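Local coordinates for PDZ domain protein (Parabacteroides distasonis, PDB 4L8N) that is of unknown function but carries N-terminal and C-terminal PDZ domains around a DUF4136 domain and binds magnesium, at residues A[395-399]-A[419-423]; A[116-120]-A[384-390]; A[426-431]-A[442-448]; A[308-312]-A[325-331]; A[334-338]-A[432-436]. All blocks are in the same frame, centred on the assembly; numbering follows the deposited sequence.

Contact 1 (A[395-399]-A[419-423]); sequences YPQIA and PYINP
Residues 395-399 form the first turn of a helix, closed by Ala399 N to Tyr395 O at 2.9 Å, and residues 419-423 form an irregular loop beside it. The closest CA pairs are Ala399 with Ile421 (4.3 Å) and Tyr395 with Tyr420 (4.6 Å). Tyr395 takes chi1 m (-77°) and Tyr420 chi1 p (42°), which sets the rings in a T-shaped pair: the Tyr420 edge meets the Tyr395 face with centroids 5.1 Å apart and planes at 73°. Tyr420 CB adds a CH-pi contact, 4.0 Å from the Tyr395 ring centroid. Pro419 CG packs on Tyr395 CD2 at 3.9 Å. Ile398, chi1 m, brings CG2 to 3.3 Å from Tyr420 O and 4.2 Å from Tyr420 CB. The small Ala399 lets the loop close in: its CB lies 3.8 Å from Pro423 CD, and its CA makes a C-H...O contact of 3.3 Å with Tyr420 O. Tyr420 OH is hydrogen-bonded to Ser118. This helix-on-loop packing joins the start of helix 395-402 to the loop that leads into strand 429-435.

Contact 2 (A[116-120]-A[384-390]); sequences MYSLE and FKYCMFW
Two loops distant in sequence meet here around a buried tryptophan. Segment 116-120 starts in a 3-10 turn; segment 384-390 is irregular and precedes helix 395-402. Trp390 (chi1 m, chi2 118°) directs its indole so that NE1 donates to Tyr117 O at 2.8 Å and 174°. Its backbone N donates to Glu120 OE2 at 2.8 Å, and a water bridges Glu120 OE2 (2.7 Å) to Trp390 O (2.8 Å). One carboxylate oxygen thus holds both polar ends of the Trp390 backbone, one directly and one through solvent. The nearest CA pair is Glu120-Phe389, 5.9 Å. Leu119 (m, t) points across, with CD1 3.8 Å from Cys387 CB and CB 3.9 Å from Phe389 CD1. Selenomethionine Met116 makes a Met-aromatic contact, SE 5.4 Å from the Phe384 ring centroid and CE 3.7 Å from Phe384 CE2. Arg372 forms a cation-pi pair with Trp390 and also bonds Met116 O. The contact joins the loop after helix 107-113 to the long insertion between helix 354-367 and strand 429-435 of what is probably the C-terminal PDZ domain.

Contact 3 (A[426-431]-A[442-448]); sequences NNACTF and VIIRPTI
Phe431 (chi1 m, chi2 83°) lays its ring beside Ile444 (m, t), CD1 to CD1 3.6 Å, while Phe431 CB reaches Val442 CG1 at 4.3 Å. Cys429 shares this face of the sheet, its SG 4.0 Å from Pro446 CG. The backbone is extended at 429-431 and 442-444, whose axes approach to 4.7 Å with directions 143° apart; the chain bends at Asn427. These are the two arms of the antiparallel beta hairpin of strands 429-435 and 438-456. Cys429-Ile444 is a hydrogen-bonded pair, N to O 3.0 Å from Cys429 to Ile444 and 2.7 Å from Ile444 to Cys429. Phe431-Val442 is another, with N-O distances of 2.8 Å both ways. Between them Thr430-Ile443 is non-hydrogen-bonded (CA-CA 4.5 Å). Just before the first pair, Ala428 CB meets Ile443 CG2 at 3.7 Å; Pro446 CD, beyond the other strand, sits 3.3 Å from Asn427 O. The Asn427 side chain is hydrogen-bonded to Asn308 on strand 298-309, the neighbour of 438-456 on the side away from 429-435.

Contact 4 (A[308-312]-A[325-331]); sequences NYTGI and VDRNSPA
The carbonyls of Thr310 and Gly311 are the main acceptors where strand 298-309 turns into the next strand. This is consistent with the C-terminal PDZ domain, the turn sitting in the place of the carboxylate-binding loop. Thr310 O takes Ala331 N, in the first turn of helix 330-333, at 2.8 Å (158°). Gly311 O takes Asp326 N at 3.0 Å (169°) and a water at 2.6 Å; that water also donates to Asp326 OD1 at 2.6 Å. Asp326 OD2 accepts from Tyr309 OH at 2.7 Å, with Tyr309 chi1 t and Asp326 chi1 m. Ser329 (chi1 p) is the helix N-cap: its OG donates to Asp326 O at 2.6 Å and accepts from Tyr332 N. Glu107 bonds both Thr310 OG1 and Gly311 N. Gly311 has phi 105°, and a CB there would fall 2.4 Å from Ser329 CB, so backbone and packing both favour glycine. Ile312 and Val325 form an antiparallel non-hydrogen-bonded pair (CA-CA 4.8 Å), and Ile312 CG1 packs on Ala331 CB at 3.6 Å. Beside the contact lies the hairpin: Pro330 touches Ile444 of strand 438-456, and Thr310 and Ile312 touch Phe431 of strand 429-435.

Contact 5 (A[334-338]-A[432-436]); sequences AGIRP and NIKRG
A Schellman motif ends the helix before Gly335, whose phi of 97° turns the chain out, and strand 432-435 runs past this exit; both are probably part of the C-terminal PDZ domain. Along the strand, Ile433 (chi1 p) is the first to engage: it points toward the loop and sets CG2 3.8 Å from CD1 of Ile336 (m, m), an apolar touch between residues whose CA atoms stay 8.3 Å apart. Lys434 is out of reach of 334-338; its backbone pairs with Ile341 of strand 341-345. Arg435 then bridges the wide gap, with CA 9.0 Å from Arg337 CA. Its chi1 p, chi2 t and chi3 p carry the guanidinium across, where NE forms a salt bridge with Asp340. Asp340 also accepts from Arg337 N, so one acidic residue serves both segments. With only 171 Å² buried, the join relies on a few side chains rather than strand pairing. The guanidinium meets the helix exit edge-on, and Arg435 NH2 donates to Gly335 O at 2.8 Å with an N-H...O angle of 165°.

From the N terminus, 116-120 comes first and waits until 384-390 for contact 2 to close a loop of 263 residues. Contact 4 is nested inside that loop, and contact 5 opens within it but closes beyond it, so contacts 2 and 5 cross. Contact 1 lies inside the loop of contact 5 and follows contact 2 in series; the two touch through Tyr420 and Ser118. Contact 3 opens after contact 1 has closed and crosses contact 5. Contact 3 pairs two strands of the mixed sheet, while contacts 4 and 5 tie helix 330-333 and its flanking turns to it. Contact 1 packs helix 395-402 on the loop before strand 429-435; contact 2 joins the loop before that helix to the one after helix 107-113.

Contact 1 (A[395-399]-A[419-423])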
# COMPACT_ATOMS: atom_id res chain seq x y z
N TYR A 395 40.89 1.47 17.75
CA TYR A 395 41.69 1.35 16.50
C TYR A 395 43.14 0.92 16.75
O TYR A 395 43.60 0.03 16.03
CB TYR A 395 41.69 2.63 15.66
CG TYR A 395 40.45 2.89 14.85
CD1 TYR A 395 39.26 2.20 15.10
CD2 TYR A 395 40.43 3.88 13.86
CE1 TYR A 395 38.10 2.45 14.36
CE2 TYR A 395 39.26 4.17 13.15
CZ TYR A 395 38.10 3.46 13.41
OH TYR A 395 36.96 3.74 12.70
N PRO A 396 43.86 1.50 17.75
CA PRO A 396 45.25 1.06 17.98
C PRO A 396 45.36 -0.43 18.30
O PRO A 396 46.28 -1.09 17.80
CB PRO A 396 45.68 1.92 19.18
CG PRO A 396 44.82 3.13 19.09
CD PRO A 396 43.50 2.59 18.68
N GLN A 397 44.40 -0.97 19.08
CA GLN A 397 44.35 -2.38 19.49
C GLN A 397 43.98 -3.30 18.31
O GLN A 397 44.51 -4.41 18.22
CB GLN A 397 43.37 -2.57 20.65
CG GLN A 397 43.77 -1.78 21.91
CD GLN A 397 42.96 -0.51 22.09
OE1 GLN A 397 43.25 0.55 21.52
NE2 GLN A 397 41.93 -0.58 22.92
N ILE A 398 43.10 -2.84 17.40
CA ILE A 398 42.69 -3.57 16.19
C ILE A 398 43.89 -3.63 15.25
O ILE A 398 44.22 -4.72 14.77
CB ILE A 398 41.45 -2.94 15.50
CG1 ILE A 398 40.25 -2.87 16.45
CG2 ILE A 398 41.09 -3.65 14.16
CD1 ILE A 398 39.40 -1.71 16.19
N ALA A 399 44.56 -2.48 15.01
CA ALA A 399 45.74 -2.42 14.15
C ALA A 399 46.81 -3.42 14.63
O ALA A 399 47.31 -4.18 13.81
CB ALA A 399 46.30 -1.01 14.09
N PRO A 419 43.31 3.31 9.25
CA PRO A 419 44.18 3.38 10.44
C PRO A 419 43.95 2.24 11.45
O PRO A 419 44.80 2.02 12.32
CB PRO A 419 43.83 4.75 11.02
CG PRO A 419 42.41 4.93 10.67
CD PRO A 419 42.31 4.40 9.27
N TYR A 420 42.80 1.52 11.34
CA TYR A 420 42.51 0.33 12.14
C TYR A 420 43.28 -0.93 11.59
O TYR A 420 43.16 -2.01 12.14
CB TYR A 420 41.00 0.07 12.27
CG TYR A 420 40.20 0.25 11.00
CD1 TYR A 420 40.09 -0.77 10.06
CD2 TYR A 420 39.47 1.42 10.78
CE1 TYR A 420 39.31 -0.62 8.92
CE2 TYR A 420 38.70 1.58 9.64
CZ TYR A 420 38.61 0.55 8.71
OH TYR A 420 37.86 0.72 7.56
N ILE A 421 44.07 -0.77 10.50
CA ILE A 421 44.90 -1.83 9.93
C ILE A 421 46.36 -1.33 9.90
O ILE A 421 47.24 -2.00 10.42
CB ILE A 421 44.43 -2.35 8.51
CG1 ILE A 421 42.97 -2.84 8.50
CG2 ILE A 421 45.38 -3.40 7.95
CD1 ILE A 421 42.62 -4.08 9.35
N ASN A 422 46.59 -0.15 9.28
CA ASN A 422 47.90 0.46 9.14
C ASN A 422 47.94 1.84 9.83
O ASN A 422 47.60 2.86 9.21
CB ASN A 422 48.31 0.57 7.68
CG ASN A 422 49.68 1.16 7.45
OD1 ASN A 422 50.60 1.00 8.26
ND2 ASN A 422 49.86 1.87 6.34
N PRO A 423 48.39 1.87 11.11
CA PRO A 423 48.45 3.16 11.84
C PRO A 423 49.48 4.13 11.24
O PRO A 423 49.13 5.29 11.05
CB PRO A 423 48.77 2.76 13.28
CG PRO A 423 49.39 1.43 13.17
CD PRO A 423 48.85 0.75 11.96

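Contact 2 (A[116-120]-A[384-390])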
# COMPACT_ATOMS: atom_id res chain seq x y z
N MSE A 116 36.05 -8.32 6.41
CA MSE A 116 35.86 -8.01 7.80
C MSE A 116 37.05 -7.29 8.41
O MSE A 116 36.93 -6.77 9.52
CB MSE A 116 35.40 -9.22 8.57
CG MSE A 116 33.89 -9.39 8.39
SE MSE A 116 33.28 -11.01 9.15
CE MSE A 116 31.87 -11.49 7.76
N TYR A 117 38.12 -7.08 7.64
CA TYR A 117 39.19 -6.19 8.06
C TYR A 117 38.62 -4.76 8.04
O TYR A 117 38.99 -3.92 8.87
CB TYR A 117 40.37 -6.26 7.09
CG TYR A 117 41.32 -7.44 7.17
CD1 TYR A 117 41.69 -7.98 8.40
CD2 TYR A 117 42.00 -7.89 6.04
CE1 TYR A 117 42.63 -9.01 8.49
CE2 TYR A 117 42.95 -8.90 6.12
CZ TYR A 117 43.25 -9.47 7.35
OH TYR A 117 44.16 -10.50 7.41
N SER A 118 37.71 -4.50 7.05
CA SER A 118 37.13 -3.19 6.83
C SER A 118 35.68 -3.21 6.35
O SER A 118 35.42 -2.86 5.19
CB SER A 118 37.99 -2.43 5.83
OG SER A 118 37.64 -1.06 5.85
N LEU A 119 34.72 -3.55 7.25
CA LEU A 119 33.28 -3.56 6.92
C LEU A 119 32.78 -2.16 6.60
O LEU A 119 31.83 -2.01 5.84
CB LEU A 119 32.43 -4.15 8.05
CG LEU A 119 32.34 -5.66 8.15
CD1 LEU A 119 31.32 -6.07 9.20
CD2 LEU A 119 31.95 -6.30 6.83
N GLU A 120 33.45 -1.16 7.17
CA GLU A 120 33.24 0.27 7.00
C GLU A 120 33.34 0.67 5.55
O GLU A 120 32.70 1.64 5.14
CB GLU A 120 34.33 1.04 7.78
CG GLU A 120 34.12 1.02 9.28
CD GLU A 120 34.82 -0.06 10.07
OE1 GLU A 120 35.12 -1.14 9.51
OE2 GLU A 120 35.06 0.17 11.27
N PHE A 384 24.10 -12.43 6.71
CA PHE A 384 24.94 -12.44 7.93
C PHE A 384 24.39 -11.39 8.89
O PHE A 384 24.29 -10.22 8.53
CB PHE A 384 26.43 -12.23 7.62
CG PHE A 384 27.32 -12.33 8.84
CD1 PHE A 384 27.19 -13.39 9.74
CD2 PHE A 384 28.31 -11.38 9.08
CE1 PHE A 384 28.01 -13.48 10.87
CE2 PHE A 384 29.13 -11.47 10.22
CZ PHE A 384 28.98 -12.52 11.10
N LYS A 385 23.98 -11.83 10.09
CA LYS A 385 23.29 -11.06 11.12
C LYS A 385 24.18 -10.19 12.02
O LYS A 385 23.66 -9.26 12.65
CB LYS A 385 22.49 -12.02 12.04
CG LYS A 385 21.17 -12.54 11.47
CD LYS A 385 20.78 -13.93 12.04
CE LYS A 385 20.35 -13.90 13.49
NZ LYS A 385 20.03 -15.26 14.03
N TYR A 386 25.48 -10.49 12.10
CA TYR A 386 26.29 -9.81 13.10
C TYR A 386 27.39 -8.91 12.55
O TYR A 386 28.45 -8.78 13.18
CB TYR A 386 26.87 -10.87 14.08
CG TYR A 386 25.81 -11.84 14.56
CD1 TYR A 386 24.68 -11.39 15.25
CD2 TYR A 386 25.91 -13.20 14.28
CE1 TYR A 386 23.68 -12.28 15.65
CE2 TYR A 386 24.93 -14.10 14.71
CZ TYR A 386 23.82 -13.64 15.39
OH TYR A 386 22.85 -14.53 15.81
N CYS A 387 27.11 -8.20 11.45
CA CYS A 387 28.03 -7.22 10.88
C CYS A 387 28.15 -6.01 11.81
O CYS A 387 27.14 -5.44 12.21
CB CYS A 387 27.60 -6.80 9.48
SG CYS A 387 27.51 -8.16 8.30
N MSE A 388 29.37 -5.65 12.18
CA MSE A 388 29.65 -4.51 13.05
C MSE A 388 30.89 -3.79 12.58
O MSE A 388 31.87 -4.44 12.16
CB MSE A 388 29.83 -4.95 14.51
CG MSE A 388 28.55 -5.48 15.15
SE MSE A 388 28.81 -6.14 16.94
CE MSE A 388 29.81 -7.65 16.59
N PHE A 389 30.90 -2.46 12.68
CA PHE A 389 32.12 -1.73 12.39
C PHE A 389 33.00 -1.80 13.63
O PHE A 389 32.54 -2.23 14.71
CB PHE A 389 31.83 -0.27 11.99
CG PHE A 389 30.86 -0.14 10.85
CD1 PHE A 389 31.01 -0.90 9.70
CD2 PHE A 389 29.79 0.73 10.93
CE1 PHE A 389 30.10 -0.79 8.65
CE2 PHE A 389 28.88 0.85 9.88
CZ PHE A 389 29.05 0.08 8.74
N TRP A 390 34.25 -1.38 13.47
CA TRP A 390 35.17 -1.33 14.58
C TRP A 390 34.77 -0.20 15.53
O TRP A 390 34.18 0.80 15.10
CB TRP A 390 36.60 -1.10 14.06
CG TRP A 390 37.13 -2.19 13.18
CD1 TRP A 390 37.52 -2.08 11.88
CD2 TRP A 390 37.40 -3.55 13.56
NE1 TRP A 390 38.03 -3.27 11.43
CE2 TRP A 390 37.95 -4.20 12.43
CE3 TRP A 390 37.25 -4.28 14.76
CZ2 TRP A 390 38.37 -5.54 12.47
CZ3 TRP A 390 37.65 -5.60 14.79
CH2 TRP A 390 38.19 -6.22 13.65
O HOH W 1 34.88 2.32 12.83

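Contact 3 (A[426-431]-A[442-448])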
# COMPACT_ATOMS: atom_id res chain seq x y z
N ASN A 426 51.87 5.85 6.03
CA ASN A 426 52.47 5.44 4.79
C ASN A 426 51.72 4.28 4.17
O ASN A 426 51.85 3.12 4.60
CB ASN A 426 53.94 5.07 5.03
CG ASN A 426 54.67 4.67 3.78
OD1 ASN A 426 54.60 5.34 2.74
ND2 ASN A 426 55.39 3.55 3.88
N ASN A 427 50.95 4.60 3.11
CA ASN A 427 50.15 3.64 2.35
C ASN A 427 51.02 2.84 1.35
O ASN A 427 50.55 1.85 0.81
CB ASN A 427 48.99 4.35 1.64
CG ASN A 427 47.90 3.42 1.15
OD1 ASN A 427 47.49 2.48 1.83
ND2 ASN A 427 47.42 3.64 -0.07
N ALA A 428 52.29 3.20 1.16
CA ALA A 428 53.20 2.47 0.27
C ALA A 428 53.59 1.11 0.87
O ALA A 428 54.03 1.02 2.02
CB ALA A 428 54.43 3.31 -0.01
N CYS A 429 53.39 0.03 0.09
CA CYS A 429 53.62 -1.35 0.51
C CYS A 429 54.90 -1.89 -0.10
O CYS A 429 55.20 -1.60 -1.26
CB CYS A 429 52.42 -2.23 0.16
SG CYS A 429 50.81 -1.50 0.57
N THR A 430 55.64 -2.67 0.68
CA THR A 430 56.91 -3.27 0.26
C THR A 430 56.63 -4.67 -0.23
O THR A 430 56.08 -5.49 0.50
CB THR A 430 57.93 -3.24 1.42
OG1 THR A 430 58.23 -1.88 1.75
CG2 THR A 430 59.21 -3.98 1.09
N PHE A 431 57.03 -4.94 -1.47
CA PHE A 431 56.89 -6.26 -2.07
C PHE A 431 58.28 -6.84 -2.34
O PHE A 431 59.08 -6.25 -3.07
CB PHE A 431 56.04 -6.20 -3.35
CG PHE A 431 54.53 -6.14 -3.16
CD1 PHE A 431 53.89 -4.93 -2.92
CD2 PHE A 431 53.75 -7.29 -3.28
CE1 PHE A 431 52.50 -4.86 -2.79
CE2 PHE A 431 52.36 -7.22 -3.16
CZ PHE A 431 51.75 -6.01 -2.92
N VAL A 442 60.55 -4.08 -4.17
CA VAL A 442 59.98 -2.92 -4.83
C VAL A 442 58.88 -2.33 -3.93
O VAL A 442 58.19 -3.07 -3.23
CB VAL A 442 59.52 -3.22 -6.29
CG1 VAL A 442 58.17 -3.92 -6.35
CG2 VAL A 442 59.52 -1.96 -7.15
N ILE A 443 58.79 -1.00 -3.89
CA ILE A 443 57.79 -0.32 -3.08
C ILE A 443 56.66 0.07 -4.00
O ILE A 443 56.88 0.81 -4.97
CB ILE A 443 58.34 0.90 -2.29
CG1 ILE A 443 59.75 0.68 -1.69
CG2 ILE A 443 57.34 1.39 -1.29
CD1 ILE A 443 60.01 -0.59 -0.82
N ILE A 444 55.46 -0.48 -3.74
CA ILE A 444 54.32 -0.21 -4.59
C ILE A 444 53.38 0.71 -3.87
O ILE A 444 52.85 0.33 -2.83
CB ILE A 444 53.62 -1.52 -5.06
CG1 ILE A 444 54.60 -2.44 -5.84
CG2 ILE A 444 52.39 -1.18 -5.91
CD1 ILE A 444 54.03 -3.80 -6.35
N ARG A 445 53.19 1.93 -4.38
CA ARG A 445 52.18 2.79 -3.81
C ARG A 445 50.90 2.45 -4.54
O ARG A 445 50.82 2.64 -5.76
CB ARG A 445 52.49 4.29 -3.85
CG ARG A 445 51.43 5.02 -3.02
CD ARG A 445 51.64 6.50 -2.94
NE ARG A 445 52.58 6.87 -1.89
CZ ARG A 445 52.24 7.18 -0.65
NH1 ARG A 445 50.97 7.15 -0.27
NH2 ARG A 445 53.16 7.52 0.23
N PRO A 446 49.91 1.85 -3.86
CA PRO A 446 48.70 1.45 -4.57
C PRO A 446 47.81 2.64 -4.85
O PRO A 446 47.97 3.74 -4.28
CB PRO A 446 48.02 0.48 -3.59
CG PRO A 446 48.99 0.25 -2.48
CD PRO A 446 49.81 1.48 -2.43
N THR A 447 46.85 2.40 -5.73
CA THR A 447 45.80 3.34 -6.05
C THR A 447 44.60 2.83 -5.31
O THR A 447 44.50 1.63 -5.03
CB THR A 447 45.60 3.51 -7.54
OG1 THR A 447 45.46 2.22 -8.16
CG2 THR A 447 46.73 4.31 -8.19
N ILE A 448 43.71 3.72 -4.93
CA ILE A 448 42.57 3.33 -4.14
C ILE A 448 41.39 3.17 -5.08
O ILE A 448 40.97 4.11 -5.78
CB ILE A 448 42.35 4.33 -2.96
CG1 ILE A 448 43.54 4.22 -1.95
CG2 ILE A 448 41.02 4.10 -2.27
CD1 ILE A 448 43.52 5.17 -0.75

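Contact 4 (A[308-312]-A[325-331])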
# COMPACT_ATOMS: atom_id res chain seq x y z
N ASN A 308 43.12 -1.31 -1.69
CA ASN A 308 44.41 -0.91 -2.28
C ASN A 308 44.64 -1.81 -3.48
O ASN A 308 44.69 -3.04 -3.34
CB ASN A 308 45.57 -1.03 -1.28
CG ASN A 308 45.85 0.16 -0.40
OD1 ASN A 308 45.47 1.31 -0.66
ND2 ASN A 308 46.58 -0.09 0.66
N TYR A 309 44.73 -1.18 -4.67
CA TYR A 309 44.94 -1.85 -5.93
C TYR A 309 46.39 -1.72 -6.42
O TYR A 309 46.92 -0.61 -6.52
CB TYR A 309 43.98 -1.26 -6.97
CG TYR A 309 44.23 -1.74 -8.39
CD1 TYR A 309 43.82 -3.00 -8.79
CD2 TYR A 309 44.84 -0.92 -9.32
CE1 TYR A 309 44.03 -3.45 -10.10
CE2 TYR A 309 45.04 -1.34 -10.63
CZ TYR A 309 44.64 -2.61 -11.01
OH TYR A 309 44.82 -3.04 -12.30
N THR A 310 47.01 -2.87 -6.76
CA THR A 310 48.37 -2.96 -7.32
C THR A 310 48.29 -3.56 -8.75
O THR A 310 49.10 -3.22 -9.60
CB THR A 310 49.31 -3.79 -6.44
OG1 THR A 310 48.97 -5.17 -6.56
CG2 THR A 310 49.33 -3.35 -4.97
N GLY A 311 47.32 -4.43 -9.00
CA GLY A 311 47.13 -5.06 -10.30
C GLY A 311 47.58 -6.50 -10.36
O GLY A 311 47.51 -7.10 -11.43
N ILE A 312 48.05 -7.06 -9.23
CA ILE A 312 48.55 -8.44 -9.15
C ILE A 312 47.37 -9.41 -8.99
O ILE A 312 46.45 -9.17 -8.20
CB ILE A 312 49.59 -8.63 -7.98
CG1 ILE A 312 50.83 -7.73 -8.15
CG2 ILE A 312 50.03 -10.10 -7.80
CD1 ILE A 312 51.55 -7.35 -6.81
N VAL A 325 49.65 -9.49 -14.20
CA VAL A 325 49.85 -8.11 -13.75
C VAL A 325 49.12 -7.22 -14.76
O VAL A 325 49.52 -7.20 -15.92
CB VAL A 325 51.35 -7.70 -13.60
CG1 VAL A 325 51.47 -6.28 -13.08
CG2 VAL A 325 52.11 -8.65 -12.69
N ASP A 326 48.06 -6.52 -14.33
CA ASP A 326 47.24 -5.63 -15.18
C ASP A 326 48.11 -4.57 -15.88
O ASP A 326 49.02 -4.01 -15.27
CB ASP A 326 46.11 -4.98 -14.37
CG ASP A 326 45.14 -5.97 -13.76
OD1 ASP A 326 45.30 -7.19 -14.01
OD2 ASP A 326 44.23 -5.53 -13.01
N ARG A 327 47.82 -4.33 -17.17
CA ARG A 327 48.60 -3.48 -18.08
C ARG A 327 49.00 -2.10 -17.52
O ARG A 327 50.18 -1.75 -17.63
CB ARG A 327 47.89 -3.31 -19.44
N ASN A 328 48.07 -1.32 -16.96
CA ASN A 328 48.40 0.04 -16.52
C ASN A 328 48.19 0.18 -15.04
O ASN A 328 47.41 1.01 -14.58
CB ASN A 328 47.55 1.04 -17.30
CG ASN A 328 47.80 0.92 -18.78
OD1 ASN A 328 48.90 1.22 -19.28
ND2 ASN A 328 46.85 0.34 -19.48
N SER A 329 48.89 -0.68 -14.29
CA SER A 329 48.72 -0.81 -12.86
C SER A 329 49.96 -0.41 -12.09
O SER A 329 51.05 -0.50 -12.65
CB SER A 329 48.38 -2.26 -12.54
OG SER A 329 49.47 -3.12 -12.82
N PRO A 330 49.82 -0.08 -10.78
CA PRO A 330 51.02 0.24 -9.98
C PRO A 330 52.06 -0.89 -9.98
O PRO A 330 53.25 -0.57 -10.04
CB PRO A 330 50.44 0.50 -8.58
CG PRO A 330 49.04 0.87 -8.79
CD PRO A 330 48.59 0.07 -9.98
N ALA A 331 51.63 -2.19 -9.96
CA ALA A 331 52.55 -3.33 -9.94
C ALA A 331 53.29 -3.47 -11.25
O ALA A 331 54.46 -3.86 -11.24
CB ALA A 331 51.83 -4.63 -9.61
O HOH W 2 46.55 -9.15 -12.79

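Contact 5 (A[334-338]-A[432-436])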
# COMPACT_ATOMS: atom_id res chain seq x y z
N ALA A 334 55.85 -0.67 -11.36
CA ALA A 334 56.89 -1.04 -10.38
C ALA A 334 57.81 -2.14 -10.93
O ALA A 334 58.88 -2.36 -10.38
CB ALA A 334 56.25 -1.51 -9.08
N GLY A 335 57.38 -2.81 -12.00
CA GLY A 335 58.16 -3.86 -12.65
C GLY A 335 57.87 -5.29 -12.25
O GLY A 335 58.66 -6.19 -12.57
N ILE A 336 56.74 -5.54 -11.56
CA ILE A 336 56.34 -6.90 -11.19
C ILE A 336 55.86 -7.58 -12.47
O ILE A 336 55.22 -6.92 -13.29
CB ILE A 336 55.25 -6.89 -10.06
CG1 ILE A 336 55.75 -6.13 -8.80
CG2 ILE A 336 54.71 -8.30 -9.73
CD1 ILE A 336 56.95 -6.74 -8.08
N ARG A 337 56.21 -8.85 -12.67
CA ARG A 337 55.78 -9.53 -13.88
C ARG A 337 55.18 -10.92 -13.56
O ARG A 337 55.54 -11.48 -12.51
CB ARG A 337 56.96 -9.63 -14.90
CG ARG A 337 57.43 -8.29 -15.50
CD ARG A 337 56.39 -7.53 -16.35
NE ARG A 337 56.94 -6.28 -16.90
CZ ARG A 337 56.82 -5.08 -16.34
NH1 ARG A 337 56.11 -4.92 -15.23
NH2 ARG A 337 57.39 -4.02 -16.90
N PRO A 338 54.31 -11.52 -14.43
CA PRO A 338 53.78 -12.87 -14.15
C PRO A 338 54.86 -13.90 -13.89
O PRO A 338 56.00 -13.74 -14.36
CB PRO A 338 53.01 -13.22 -15.43
CG PRO A 338 52.61 -11.90 -15.99
CD PRO A 338 53.76 -10.99 -15.70
N ASN A 432 58.58 -7.97 -1.66
CA ASN A 432 59.83 -8.73 -1.76
C ASN A 432 59.59 -9.90 -2.68
O ASN A 432 58.89 -10.84 -2.30
CB ASN A 432 60.31 -9.20 -0.38
CG ASN A 432 60.84 -8.10 0.47
OD1 ASN A 432 60.12 -7.48 1.25
ND2 ASN A 432 62.13 -7.83 0.32
N ILE A 433 60.11 -9.82 -3.91
CA ILE A 433 59.89 -10.88 -4.88
C ILE A 433 61.22 -11.62 -5.20
O ILE A 433 62.30 -11.19 -4.80
CB ILE A 433 59.18 -10.35 -6.18
CG1 ILE A 433 60.06 -9.37 -6.99
CG2 ILE A 433 57.80 -9.75 -5.86
CD1 ILE A 433 60.15 -9.68 -8.43
N LYS A 434 61.09 -12.77 -5.89
CA LYS A 434 62.20 -13.61 -6.32
C LYS A 434 61.87 -14.23 -7.67
O LYS A 434 60.96 -15.07 -7.75
CB LYS A 434 62.52 -14.69 -5.27
N ARG A 435 62.56 -13.78 -8.74
CA ARG A 435 62.38 -14.36 -10.08
C ARG A 435 63.63 -15.18 -10.42
O ARG A 435 64.69 -14.63 -10.72
CB ARG A 435 62.02 -13.32 -11.18
CG ARG A 435 62.79 -12.00 -11.18
CD ARG A 435 62.40 -11.13 -12.38
NE ARG A 435 61.05 -10.57 -12.26
CZ ARG A 435 60.72 -9.32 -12.55
NH1 ARG A 435 61.63 -8.47 -13.00
NH2 ARG A 435 59.46 -8.91 -12.39
N GLY A 436 63.49 -16.50 -10.27
CA GLY A 436 64.59 -17.45 -10.45
C GLY A 436 65.38 -17.52 -9.16
O GLY A 436 64.93 -18.13 -8.19